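Local coordinates for periplasmic solute binding protein (Pectobacterium atrosepticum, PDB 4RY1) that probably captures a sugar in the periplasm and delivers it to an ABC-type importer, at residues E17-L20 with A21-A25; K84-I88 with L89-D93; P299-A302 with A303-M306; M306-M309 with L310-E314. All coordinates share one frame; numbering follows the deposited sequence.

Contact 1: residues E17-L20 with A21-A25; sequences EATL and AAINA
E17 and A21 are joined by the first of the four successive i to i+4 backbone hydrogen bonds that link residues 17-20 to 21-25, A21 N to E17 O at 2.8 Å. The run continues with A22 N to A18 O (3.0 Å) and I23 N to T19 O (2.9 Å), and goes on to N24 N to L20 O at 2.8 Å. Their N-H...O angles fall between 154° and 161°, which is the evidence for regular alpha-helix without kink or bulge in this part of helix 13-29.

Side chains of the later turn lie back against carbonyl oxygens of the earlier one. I23 does this with CB, CG1 and CD1: with CG1 set beside its own backbone N (chi1 -70°), CG1 comes 3.3 Å from T19 O, and CD1 runs on to 4.2 Å from T19 CG2, a methyl-to-methyl approach along one side of the helix. N24 folds its amide back in the same way, bringing ND2 3.2 Å from L20 O, but the angle there is too poor for a hydrogen bond. The CB of A21 packs 3.4 Å from A18 O. The hydroxyl of T19 turns back up the chain, where OG1 is hydrogen-bonded to R15 O, so this buried polar group is satisfied within the helix.

The helix is the crossover of a beta-alpha-beta unit, linking strands 3-10 and 33-40. T19, L20 and I23 rest on W9 of strand 3-10, and I23 also reaches I7. T19, A22 and I23 meet M309 of helix 299-310, while A21 and A22 lie against A318 of helix 313-319.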
ATOM      1  N   GLU A  17      -4.352 -19.582  -4.277  1.00 10.78           N
ATOM      2  CA  GLU A  17      -5.364 -20.462  -4.882  1.00 10.88           C
ATOM      3  C   GLU A  17      -6.053 -19.779  -6.068  1.00 10.39           C
ATOM      4  O   GLU A  17      -6.257 -20.362  -7.127  1.00 10.98           O
ATOM      5  CB  GLU A  17      -6.402 -20.904  -3.854  1.00 11.02           C
ATOM      6  CG  GLU A  17      -7.438 -21.861  -4.451  1.00 10.75           C
ATOM      7  CD  GLU A  17      -8.644 -22.069  -3.557  1.00 11.56           C
ATOM      8  OE1 GLU A  17      -8.561 -21.891  -2.320  1.00 12.28           O
ATOM      9  OE2 GLU A  17      -9.723 -22.391  -4.098  1.00 14.61           O
ATOM     10  N   ALA A  18      -6.428 -18.536  -5.862  1.00  9.97           N
ATOM     11  CA  ALA A  18      -7.198 -17.819  -6.862  1.00 10.50           C
ATOM     12  C   ALA A  18      -6.352 -17.575  -8.098  1.00  9.70           C
ATOM     13  O   ALA A  18      -6.839 -17.609  -9.226  1.00 10.10           O
ATOM     14  CB  ALA A  18      -7.689 -16.515  -6.275  1.00 10.98           C
ATOM     15  N   THR A  19      -5.053 -17.268  -7.881  1.00  9.22           N
ATOM     16  CA  THR A  19      -4.158 -17.031  -9.025  1.00 10.43           C
ATOM     17  C   THR A  19      -3.935 -18.333  -9.825  1.00 10.35           C
ATOM     18  O   THR A  19      -3.955 -18.357 -11.067  1.00 10.77           O
ATOM     19  CB  THR A  19      -2.840 -16.429  -8.562  1.00 10.96           C
ATOM     20  OG1 THR A  19      -3.110 -15.253  -7.796  1.00 11.53           O
ATOM     21  CG2 THR A  19      -1.961 -16.067  -9.738  1.00 13.27           C
ATOM     22  N   LEU A  20      -3.757 -19.429  -9.104  1.00 10.82           N
ATOM     23  CA  LEU A  20      -3.712 -20.752  -9.745  0.50 10.03           C
ATOM     24  C   LEU A  20      -5.009 -21.063 -10.525  1.00 10.33           C
ATOM     25  O   LEU A  20      -4.971 -21.627 -11.645  1.00 10.67           O
ATOM     26  CB  LEU A  20      -3.382 -21.856  -8.729  0.50 11.97           C
ATOM     27  CG  LEU A  20      -1.899 -22.185  -8.553  0.50 20.86           C
ATOM     28  CD1 LEU A  20      -1.321 -22.796  -9.823  0.50 18.85           C
ATOM     29  CD2 LEU A  20      -1.099 -20.968  -8.155  0.50 32.31           C
ATOM     30  N   ALA A  21      -6.162 -20.711  -9.943  1.00 10.36           N
ATOM     31  CA  ALA A  21      -7.462 -20.901 -10.622  1.00 10.56           C
ATOM     32  C   ALA A  21      -7.466 -20.118 -11.940  1.00 11.14           C
ATOM     33  O   ALA A  21      -7.925 -20.600 -12.977  1.00 11.20           O
ATOM     34  CB  ALA A  21      -8.593 -20.431  -9.734  1.00 10.62           C
ATOM     35  N   ALA A  22      -6.966 -18.887 -11.893  1.00 10.19           N
ATOM     36  CA  ALA A  22      -6.911 -18.074 -13.114  1.00 10.30           C
ATOM     37  C   ALA A  22      -5.995 -18.696 -14.165  1.00 11.24           C
ATOM     38  O   ALA A  22      -6.308 -18.712 -15.349  1.00 11.66           O
ATOM     39  CB  ALA A  22      -6.479 -16.648 -12.806  1.00 12.03           C
ATOM     40  N   ILE A  23      -4.852 -19.192 -13.706  1.00  9.87           N
ATOM     41  CA  ILE A  23      -3.896 -19.857 -14.597  1.00 10.78           C
ATOM     42  C   ILE A  23      -4.505 -21.096 -15.240  1.00 10.87           C
ATOM     43  O   ILE A  23      -4.377 -21.323 -16.431  1.00 11.57           O
ATOM     44  CB  ILE A  23      -2.575 -20.163 -13.860  1.00 11.79           C
ATOM     45  CG1 ILE A  23      -1.819 -18.853 -13.568  1.00 11.73           C
ATOM     46  CG2 ILE A  23      -1.714 -21.138 -14.667  1.00 12.09           C
ATOM     47  CD1 ILE A  23      -0.718 -19.009 -12.539  1.00 11.74           C
ATOM     48  N   ASN A  24      -5.206 -21.883 -14.435  1.00 10.31           N
ATOM     49  CA  ASN A  24      -5.846 -23.073 -14.977  1.00 10.36           C
ATOM     50  C   ASN A  24      -6.915 -22.732 -16.028  1.00 11.59           C
ATOM     51  O   ASN A  24      -7.047 -23.439 -17.052  1.00 13.46           O
ATOM     52  CB  ASN A  24      -6.434 -23.961 -13.865  1.00 11.05           C
ATOM     53  CG  ASN A  24      -5.353 -24.714 -13.118  1.00 12.33           C
ATOM     54  OD1 ASN A  24      -4.408 -25.236 -13.720  1.00 15.50           O
ATOM     55  ND2 ASN A  24      -5.477 -24.779 -11.804  1.00 12.08           N
ATOM     56  N   ALA A  25      -7.696 -21.687 -15.763  1.00 11.03           N
ATOM     57  CA  ALA A  25      -8.701 -21.240 -16.733  1.00 12.76           C
ATOM     58  C   ALA A  25      -8.011 -20.737 -18.006  1.00 13.33           C
ATOM     59  O   ALA A  25      -8.470 -21.003 -19.117  1.00 13.46           O
ATOM     60  CB  ALA A  25      -9.600 -20.180 -16.099  1.00 14.34           C
TER

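Contact 2: residues K84-I88 with L89-D93; sequences KQKDI and LGLGD
A Schellman motif ends the short helix 86-89, with G90 as its C-prime residue. Its 6-to-1 bond runs from L91 N to K86 O, 3.2 Å long with an N-H...O angle of 165°, the donor lying in the carbonyl plane. The inner bond, G90 N to D87 O at 3.3 Å, is weak. G90 makes the reversal with a positive phi of 61°. One step earlier, L89 N meets Q85 O at 2.9 Å, a nearly straight bond from the last helical residue to the N-cap position.

The side chains follow the backbone closure. L91 brings CD1 to 3.9 Å from K86 CA, while K86, bent at chi3 and chi4, passes its CE 3.9 Å from L91 CB. The aliphatic part of the lysine thus lies across the base of the leucine, an apolar contact between the first helical turn and the residue just past the glycine. On another side of the turn, L89 CD1 packs 4.0 Å from Q85 CB.

Beyond the turn, L89 and L91 reach L111 of strand 107-123, and L91 also touches L108. Q85 and I88 face helix 299-310, where both touch A303 and I88 also meets K300 and M304.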
ATOM      1  N   LYS A  84       3.615  -1.865 -26.584  1.00 15.67           N
ATOM      2  CA  LYS A  84       3.797  -2.791 -27.719  1.00 15.75           C
ATOM      3  C   LYS A  84       2.737  -3.894 -27.809  1.00 17.52           C
ATOM      4  O   LYS A  84       2.614  -4.548 -28.837  1.00 20.33           O
ATOM      5  CB  LYS A  84       5.189  -3.420 -27.686  1.00 17.18           C
ATOM      6  CG  LYS A  84       6.304  -2.426 -27.866  1.00 22.38           C
ATOM      7  CD  LYS A  84       7.613  -3.167 -27.700  1.00 28.27           C
ATOM      8  CE  LYS A  84       8.839  -2.327 -27.934  1.00 29.96           C
ATOM      9  NZ  LYS A  84       9.980  -3.280 -27.852  1.00 37.33           N
ATOM     10  N   GLN A  85       1.986  -4.094 -26.724  1.00 16.43           N
ATOM     11  CA  GLN A  85       0.910  -5.084 -26.685  1.00 17.33           C
ATOM     12  C   GLN A  85      -0.415  -4.429 -26.340  1.00 18.46           C
ATOM     13  O   GLN A  85      -1.278  -5.032 -25.698  1.00 17.83           O
ATOM     14  CB  GLN A  85       1.249  -6.187 -25.693  1.00 17.36           C
ATOM     15  CG  GLN A  85       2.519  -6.938 -26.053  1.00 17.13           C
ATOM     16  CD  GLN A  85       2.451  -7.788 -27.321  1.00 19.75           C
ATOM     17  OE1 GLN A  85       3.500  -8.156 -27.872  1.00 24.47           O
ATOM     18  NE2 GLN A  85       1.257  -8.129 -27.771  1.00 22.22           N
ATOM     19  N   LYS A  86      -0.578  -3.187 -26.788  1.00 19.14           N
ATOM     20  CA  LYS A  86      -1.796  -2.417 -26.510  1.00 21.39           C
ATOM     21  C   LYS A  86      -3.081  -3.186 -26.830  1.00 19.61           C
ATOM     22  O   LYS A  86      -4.037  -3.158 -26.047  1.00 21.77           O
ATOM     23  CB  LYS A  86      -1.788  -1.075 -27.261  1.00 35.45           C
ATOM     24  CG  LYS A  86      -3.150  -0.395 -27.232  1.00 72.35           C
ATOM     25  CD  LYS A  86      -3.101   1.112 -27.406  1.00 84.43           C
ATOM     26  CE  LYS A  86      -4.023   1.796 -26.397  1.00137.85           C
ATOM     27  NZ  LYS A  86      -3.330   2.814 -25.557  1.00 93.83           N
ATOM     28  N   ASP A  87      -3.122  -3.842 -27.984  1.00 20.06           N
ATOM     29  CA  ASP A  87      -4.357  -4.519 -28.424  1.00 21.67           C
ATOM     30  C   ASP A  87      -4.672  -5.781 -27.619  1.00 20.95           C
ATOM     31  O   ASP A  87      -5.819  -6.006 -27.207  1.00 22.49           O
ATOM     32  CB  ASP A  87      -4.304  -4.838 -29.917  1.00 25.33           C
ATOM     33  CG  ASP A  87      -4.309  -3.592 -30.778  1.00 42.38           C
ATOM     34  OD1 ASP A  87      -4.931  -2.589 -30.375  1.00 35.69           O
ATOM     35  OD2 ASP A  87      -3.680  -3.616 -31.854  1.00 66.84           O
ATOM     36  N   ILE A  88      -3.650  -6.594 -27.390  1.00 17.67           N
ATOM     37  CA  ILE A  88      -3.809  -7.811 -26.586  1.00 16.79           C
ATOM     38  C   ILE A  88      -4.225  -7.450 -25.158  1.00 16.09           C
ATOM     39  O   ILE A  88      -5.142  -8.063 -24.596  1.00 17.65           O
ATOM     40  CB  ILE A  88      -2.521  -8.664 -26.580  1.00 18.46           C
ATOM     41  CG1 ILE A  88      -2.242  -9.258 -27.963  1.00 25.57           C
ATOM     42  CG2 ILE A  88      -2.607  -9.774 -25.523  1.00 18.21           C
ATOM     43  CD1 ILE A  88      -3.093 -10.441 -28.332  1.00 31.65           C
ATOM     44  N   LEU A  89      -3.577  -6.439 -24.589  1.00 15.71           N
ATOM     45  CA  LEU A  89      -3.897  -6.014 -23.219  1.00 15.16           C
ATOM     46  C   LEU A  89      -5.203  -5.217 -23.094  1.00 18.90           C
ATOM     47  O   LEU A  89      -5.757  -5.093 -22.016  1.00 21.59           O
ATOM     48  CB  LEU A  89      -2.744  -5.201 -22.625  1.00 14.66           C
ATOM     49  CG  LEU A  89      -1.434  -5.972 -22.428  1.00 15.19           C
ATOM     50  CD1 LEU A  89      -0.292  -5.017 -22.136  1.00 15.90           C
ATOM     51  CD2 LEU A  89      -1.610  -7.014 -21.327  1.00 14.98           C
ATOM     52  N   GLY A  90      -5.694  -4.668 -24.191  1.00 17.50           N
ATOM     53  CA  GLY A  90      -6.866  -3.810 -24.107  1.00 19.06           C
ATOM     54  C   GLY A  90      -6.626  -2.596 -23.239  1.00 19.68           C
ATOM     55  O   GLY A  90      -7.419  -2.281 -22.365  1.00 20.35           O
ATOM     56  N   LEU A  91      -5.507  -1.911 -23.486  1.00 17.47           N
ATOM     57  CA  LEU A  91      -5.105  -0.791 -22.626  1.00 17.61           C
ATOM     58  C   LEU A  91      -6.168   0.316 -22.550  1.00 19.64           C
ATOM     59  O   LEU A  91      -6.278   0.992 -21.535  1.00 21.50           O
ATOM     60  CB  LEU A  91      -3.751  -0.223 -23.048  1.00 17.32           C
ATOM     61  CG  LEU A  91      -2.554  -1.162 -22.826  1.00 16.33           C
ATOM     62  CD1 LEU A  91      -1.263  -0.471 -23.215  1.00 19.88           C
ATOM     63  CD2 LEU A  91      -2.458  -1.647 -21.382  1.00 17.95           C
ATOM     64  N   GLY A  92      -6.956   0.466 -23.618  1.00 22.55           N
ATOM     65  CA  GLY A  92      -8.061   1.442 -23.678  1.00 23.03           C
ATOM     66  C   GLY A  92      -9.159   1.221 -22.654  1.00 24.62           C
ATOM     67  O   GLY A  92      -9.926   2.130 -22.371  1.00 24.77           O
ATOM     68  N   ASP A  93      -9.228   0.017 -22.084  1.00 23.01           N
ATOM     69  CA  ASP A  93     -10.190  -0.268 -21.000  1.00 22.43           C
ATOM     70  C   ASP A  93      -9.813   0.317 -19.647  1.00 20.64           C
ATOM     71  O   ASP A  93     -10.679   0.478 -18.775  1.00 24.47           O
ATOM     72  CB  ASP A  93     -10.364  -1.770 -20.781  1.00 27.54           C
ATOM     73  CG  ASP A  93     -11.090  -2.463 -21.911  1.00 39.38           C
ATOM     74  OD1 ASP A  93     -11.769  -1.795 -22.725  1.00 40.15           O
ATOM     75  OD2 ASP A  93     -10.974  -3.705 -21.974  1.00 49.08           O
TER

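Contact 3: residues P299-A302 with A303-M306; sequences PKEA and AMLM
K300 and M304 meet one turn apart in the opening turns of helix 299-310, a local i to i+4 contact on a helix packed against the sheet. M304 N donates to K300 O at 2.8 Å, and equivalent bonds join A303 N to P299 O (2.9 Å), L305 N to E301 O and M306 N to A302 O, the last two both 3.0 Å. Angles at the hydrogen of 153° to 164° mark a regular alpha-helix from its first residue onward.

Above this backbone the K300 and M304 side chains cross at a slant. K300 extends with CG opposite its backbone N (chi1 -179°) and bends only at its last torsion, which carries NZ to 3.9 Å from M304 SD. M304 leans back over the preceding turn, its CG 3.3 Å from K300 O. M306, two residues on, does likewise, placing CG 3.4 Å from A302 O.

The two sides of the helix differ in their surroundings. A302 and M306 face V61 of strand 61-64 and I292 of strand 284-292, whereas K300 and M304 lie on the side turned to helix 86-89.

No salt bridge or side-chain hydrogen bond is made between the two turns. Polarity across them resides in the backbone bonds, and the approach of the lysine to the methionine sulfur is consistent with simple packing.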
ATOM      1  N   PRO A 299       6.612 -12.385 -25.261  1.00 14.85           N
ATOM      2  CA  PRO A 299       5.875 -11.262 -24.689  1.00 14.68           C
ATOM      3  C   PRO A 299       4.398 -11.241 -25.064  1.00 14.31           C
ATOM      4  O   PRO A 299       3.567 -10.820 -24.280  1.00 15.26           O
ATOM      5  CB  PRO A 299       6.597 -10.039 -25.272  1.00 17.71           C
ATOM      6  CG  PRO A 299       7.237 -10.546 -26.534  1.00 16.88           C
ATOM      7  CD  PRO A 299       7.694 -11.920 -26.143  1.00 16.17           C
ATOM      8  N   LYS A 300       4.067 -11.713 -26.251  1.00 15.01           N
ATOM      9  CA  LYS A 300       2.668 -11.787 -26.630  1.00 14.79           C
ATOM     10  C   LYS A 300       1.866 -12.714 -25.696  1.00 14.00           C
ATOM     11  O   LYS A 300       0.804 -12.347 -25.194  1.00 13.55           O
ATOM     12  CB  LYS A 300       2.565 -12.257 -28.061  1.00 16.69           C
ATOM     13  CG  LYS A 300       1.150 -12.339 -28.530  1.00 21.79           C
ATOM     14  CD  LYS A 300       1.113 -12.773 -29.973  1.00 34.40           C
ATOM     15  CE  LYS A 300      -0.102 -12.158 -30.606  1.00 83.29           C
ATOM     16  NZ  LYS A 300      -1.288 -12.695 -29.889  1.00 91.52           N
ATOM     17  N   GLU A 301       2.373 -13.918 -25.475  1.00 13.38           N
ATOM     18  CA  GLU A 301       1.728 -14.902 -24.595  1.00 13.39           C
ATOM     19  C   GLU A 301       1.687 -14.406 -23.150  1.00 13.34           C
ATOM     20  O   GLU A 301       0.687 -14.594 -22.446  1.00 12.84           O
ATOM     21  CB  GLU A 301       2.420 -16.274 -24.714  1.00 15.01           C
ATOM     22  CG  GLU A 301       2.208 -16.975 -26.054  1.00 15.63           C
ATOM     23  CD  GLU A 301       3.124 -16.550 -27.189  1.00 20.86           C
ATOM     24  OE1 GLU A 301       4.025 -15.695 -27.021  1.00 18.04           O
ATOM     25  OE2 GLU A 301       2.900 -17.090 -28.287  1.00 32.19           O
ATOM     26  N   ALA A 302       2.749 -13.753 -22.719  1.00 12.86           N
ATOM     27  CA  ALA A 302       2.765 -13.109 -21.402  1.00 11.51           C
ATOM     28  C   ALA A 302       1.625 -12.084 -21.282  1.00 11.57           C
ATOM     29  O   ALA A 302       0.863 -12.083 -20.303  1.00 12.01           O
ATOM     30  CB  ALA A 302       4.127 -12.433 -21.162  1.00 11.87           C
ATOM     31  N   ALA A 303       1.499 -11.233 -22.286  1.00 11.97           N
ATOM     32  CA  ALA A 303       0.411 -10.258 -22.339  1.00 12.58           C
ATOM     33  C   ALA A 303      -0.964 -10.933 -22.376  1.00 12.42           C
ATOM     34  O   ALA A 303      -1.919 -10.435 -21.761  1.00 12.47           O
ATOM     35  CB  ALA A 303       0.567  -9.345 -23.534  1.00 13.09           C
ATOM     36  N   MET A 304      -1.072 -12.033 -23.123  1.00 12.11           N
ATOM     37  CA  MET A 304      -2.339 -12.793 -23.156  1.00 11.59           C
ATOM     38  C   MET A 304      -2.719 -13.282 -21.751  1.00 11.80           C
ATOM     39  O   MET A 304      -3.888 -13.265 -21.364  1.00 12.02           O
ATOM     40  CB  MET A 304      -2.275 -13.981 -24.140  1.00 12.61           C
ATOM     41  CG  MET A 304      -2.174 -13.588 -25.607  1.00 13.41           C
ATOM     42  SD  MET A 304      -1.703 -14.939 -26.776  1.00 11.84           S
ATOM     43  CE  MET A 304      -3.182 -15.969 -26.603  1.00 20.15           C
ATOM     44  N   LEU A 305      -1.744 -13.765 -20.991  1.00 10.72           N
ATOM     45  CA  LEU A 305      -2.023 -14.221 -19.624  1.00 10.99           C
ATOM     46  C   LEU A 305      -2.487 -13.056 -18.745  1.00 10.66           C
ATOM     47  O   LEU A 305      -3.462 -13.143 -17.988  1.00 11.51           O
ATOM     48  CB  LEU A 305      -0.800 -14.887 -19.016  1.00 11.14           C
ATOM     49  CG  LEU A 305      -0.891 -15.339 -17.562  1.00 10.84           C
ATOM     50  CD1 LEU A 305      -2.084 -16.258 -17.306  1.00 12.35           C
ATOM     51  CD2 LEU A 305       0.449 -15.948 -17.126  1.00 13.20           C
ATOM     52  N   MET A 306      -1.811 -11.930 -18.875  1.00 10.53           N
ATOM     53  CA  MET A 306      -2.167 -10.730 -18.116  1.00 10.99           C
ATOM     54  C   MET A 306      -3.589 -10.261 -18.466  1.00 11.72           C
ATOM     55  O   MET A 306      -4.410  -9.993 -17.569  1.00 12.04           O
ATOM     56  CB  MET A 306      -1.169  -9.607 -18.351  1.00 11.54           C
ATOM     57  CG  MET A 306       0.189  -9.892 -17.726  1.00 11.18           C
ATOM     58  SD  MET A 306       1.587  -8.787 -18.282  1.00  7.84           S
ATOM     59  CE  MET A 306       0.847  -7.165 -18.043  1.00 13.45           C
TER

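Contact 4: residues M306-M309 with L310-E314; sequences MNFM and LSNPE
F308 meets N312 and E314 along the length of its side chain. From CB the chain leaves with CG anti to the backbone N (chi1 -170°), which directs the ring toward the next turn and puts CG 4.0 Å from N312 CB. That methylene sits over one ring face, 4.1 Å from the centroid and 26° off the normal, a CH-pi contact. Farther out, CD2 and CE2 pass beneath the N312 amide, each 3.5 Å from ND2, with ring and amide planes 31° apart. At the tip, CZ reaches E314 CB at 3.7 Å.

The backbone here links two helices: 299-310 ends and 313-319 begins with N312 as N-cap, its OD1 accepting from E314 N at 2.9 Å. This capping bond probably fixes the rotation of the amide that lies over the ring. N307 O accepts from both S311 N (2.9 Å) and N312 N (3.2 Å), while L310 N still makes the helical bond to M306 O.

S311 OG is hydrogen-bonded to N328 ND2. L310 drapes CB and CG over M306 O and reaches L111 and I113 of strand 107-123. F308 also packs on A25 and A29 of helix 13-29, and M309 touches F290 of strand 284-292.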
ATOM      1  N   MET A 306      -1.811 -11.930 -18.875  1.00 10.53           N
ATOM      2  CA  MET A 306      -2.167 -10.730 -18.116  1.00 10.99           C
ATOM      3  C   MET A 306      -3.589 -10.261 -18.466  1.00 11.72           C
ATOM      4  O   MET A 306      -4.410  -9.993 -17.569  1.00 12.04           O
ATOM      5  CB  MET A 306      -1.169  -9.607 -18.351  1.00 11.54           C
ATOM      6  CG  MET A 306       0.189  -9.892 -17.726  1.00 11.18           C
ATOM      7  SD  MET A 306       1.587  -8.787 -18.282  1.00  7.84           S
ATOM      8  CE  MET A 306       0.847  -7.165 -18.043  1.00 13.45           C
ATOM      9  N   ASN A 307      -3.891 -10.188 -19.755  1.00 11.38           N
ATOM     10  CA  ASN A 307      -5.236  -9.803 -20.165  1.00 12.09           C
ATOM     11  C   ASN A 307      -6.275 -10.780 -19.639  1.00 11.68           C
ATOM     12  O   ASN A 307      -7.365 -10.387 -19.232  1.00 12.91           O
ATOM     13  CB  ASN A 307      -5.334  -9.707 -21.671  1.00 13.56           C
ATOM     14  CG  ASN A 307      -6.722  -9.334 -22.116  1.00 14.06           C
ATOM     15  OD1 ASN A 307      -7.122  -8.168 -22.021  1.00 19.34           O
ATOM     16  ND2 ASN A 307      -7.464 -10.309 -22.589  1.00 17.13           N
ATOM     17  N   PHE A 308      -5.956 -12.063 -19.665  1.00 11.57           N
ATOM     18  CA  PHE A 308      -6.901 -13.065 -19.193  1.00 12.67           C
ATOM     19  C   PHE A 308      -7.251 -12.835 -17.729  1.00 11.69           C
ATOM     20  O   PHE A 308      -8.425 -12.870 -17.326  1.00 13.01           O
ATOM     21  CB  PHE A 308      -6.359 -14.477 -19.438  1.00 12.17           C
ATOM     22  CG  PHE A 308      -7.369 -15.556 -19.187  1.00 11.88           C
ATOM     23  CD1 PHE A 308      -7.548 -16.079 -17.920  1.00 12.38           C
ATOM     24  CD2 PHE A 308      -8.180 -16.002 -20.216  1.00 14.23           C
ATOM     25  CE1 PHE A 308      -8.490 -17.047 -17.690  1.00 14.42           C
ATOM     26  CE2 PHE A 308      -9.128 -16.982 -19.989  1.00 14.15           C
ATOM     27  CZ  PHE A 308      -9.274 -17.508 -18.721  1.00 15.45           C
ATOM     28  N   MET A 309      -6.222 -12.584 -16.929  1.00 11.01           N
ATOM     29  CA  MET A 309      -6.397 -12.330 -15.487  0.50 10.62           C
ATOM     30  C   MET A 309      -7.173 -11.040 -15.168  1.00 10.75           C
ATOM     31  O   MET A 309      -7.988 -11.005 -14.242  1.00 11.57           O
ATOM     32  CB  MET A 309      -5.023 -12.295 -14.779  0.50 10.85           C
ATOM     33  CG  MET A 309      -4.308 -13.650 -14.719  0.50 11.53           C
ATOM     34  SD  MET A 309      -2.727 -13.651 -13.751  0.50  9.76           S
ATOM     35  CE  MET A 309      -2.659 -15.391 -13.302  0.50 19.38           C
ATOM     36  N   LEU A 310      -6.904  -9.988 -15.923  1.00 11.78           N
ATOM     37  CA  LEU A 310      -7.414  -8.649 -15.590  1.00 11.99           C
ATOM     38  C   LEU A 310      -8.702  -8.243 -16.302  1.00 12.44           C
ATOM     39  O   LEU A 310      -9.413  -7.345 -15.849  1.00 14.71           O
ATOM     40  CB  LEU A 310      -6.328  -7.593 -15.823  1.00 12.20           C
ATOM     41  CG  LEU A 310      -5.049  -7.745 -14.993  1.00 15.38           C
ATOM     42  CD1 LEU A 310      -4.136  -6.532 -15.215  1.00 16.33           C
ATOM     43  CD2 LEU A 310      -5.300  -8.005 -13.524  1.00 15.45           C
ATOM     44  N   SER A 311      -8.985  -8.893 -17.413  1.00 11.97           N
ATOM     45  CA  SER A 311     -10.106  -8.495 -18.276  1.00 13.74           C
ATOM     46  C   SER A 311     -11.026  -9.616 -18.701  1.00 14.16           C
ATOM     47  O   SER A 311     -12.216  -9.363 -18.911  1.00 17.08           O
ATOM     48  CB  SER A 311      -9.557  -7.745 -19.500  1.00 16.14           C
ATOM     49  OG  SER A 311      -8.853  -6.555 -19.106  1.00 17.86           O
ATOM     50  N   ASN A 312     -10.530 -10.830 -18.879  1.00 12.99           N
ATOM     51  CA  ASN A 312     -11.384 -11.929 -19.335  1.00 12.64           C
ATOM     52  C   ASN A 312     -12.290 -12.348 -18.185  1.00 14.58           C
ATOM     53  O   ASN A 312     -11.812 -12.575 -17.088  1.00 13.40           O
ATOM     54  CB  ASN A 312     -10.536 -13.123 -19.791  1.00 13.22           C
ATOM     55  CG  ASN A 312     -11.361 -14.252 -20.402  1.00 15.20           C
ATOM     56  OD1 ASN A 312     -12.226 -14.824 -19.750  1.00 19.10           O
ATOM     57  ND2 ASN A 312     -11.068 -14.594 -21.648  1.00 17.92           N
ATOM     58  N   PRO A 313     -13.615 -12.482 -18.422  1.00 14.29           N
ATOM     59  CA  PRO A 313     -14.540 -12.847 -17.336  1.00 13.72           C
ATOM     60  C   PRO A 313     -14.097 -14.066 -16.504  1.00 12.25           C
ATOM     61  O   PRO A 313     -14.278 -14.090 -15.294  1.00 12.74           O
ATOM     62  CB  PRO A 313     -15.854 -13.114 -18.095  1.00 13.69           C
ATOM     63  CG  PRO A 313     -15.789 -12.163 -19.244  1.00 16.04           C
ATOM     64  CD  PRO A 313     -14.332 -12.166 -19.675  1.00 15.23           C
ATOM     65  N   GLU A 314     -13.526 -15.078 -17.162  1.00 12.54           N
ATOM     66  CA  GLU A 314     -13.122 -16.288 -16.449  1.00 13.83           C
ATOM     67  C   GLU A 314     -11.936 -16.008 -15.498  1.00 13.49           C
ATOM     68  O   GLU A 314     -11.889 -16.496 -14.366  1.00 13.70           O
ATOM     69  CB  GLU A 314     -12.783 -17.424 -17.439  1.00 16.09           C
ATOM     70  CG  GLU A 314     -14.021 -17.920 -18.169  1.00 21.44           C
ATOM     71  CD  GLU A 314     -15.136 -18.342 -17.228  1.00 45.44           C
ATOM     72  OE1 GLU A 314     -14.848 -19.143 -16.315  1.00 39.36           O
ATOM     73  OE2 GLU A 314     -16.295 -17.866 -17.396  1.00 37.35           O
TER

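How the contacts relate
All four contacts are local and partly buried, and their centres lie about 23 to 26 Å from the centre of the chain. Contact 2 is the most exposed, with two buried residues among those touching where contacts 1, 3 and 4 each have four. Contacts 3 and 4 share M306 on helix 299-310; contact 1 packs on contact 4 from helix 13-29, and contact 2 touches both from helix 86-89, while contacts 1 and 2 stay about 14 Å apart at their nearest atoms. Contacts 1 and 3, inside helices, rely on regular i to i+4 bonds. Contacts 2 and 4, at helix ends, keep some of these and add a Schellman closure in one and an N-cap for the following helix in the other.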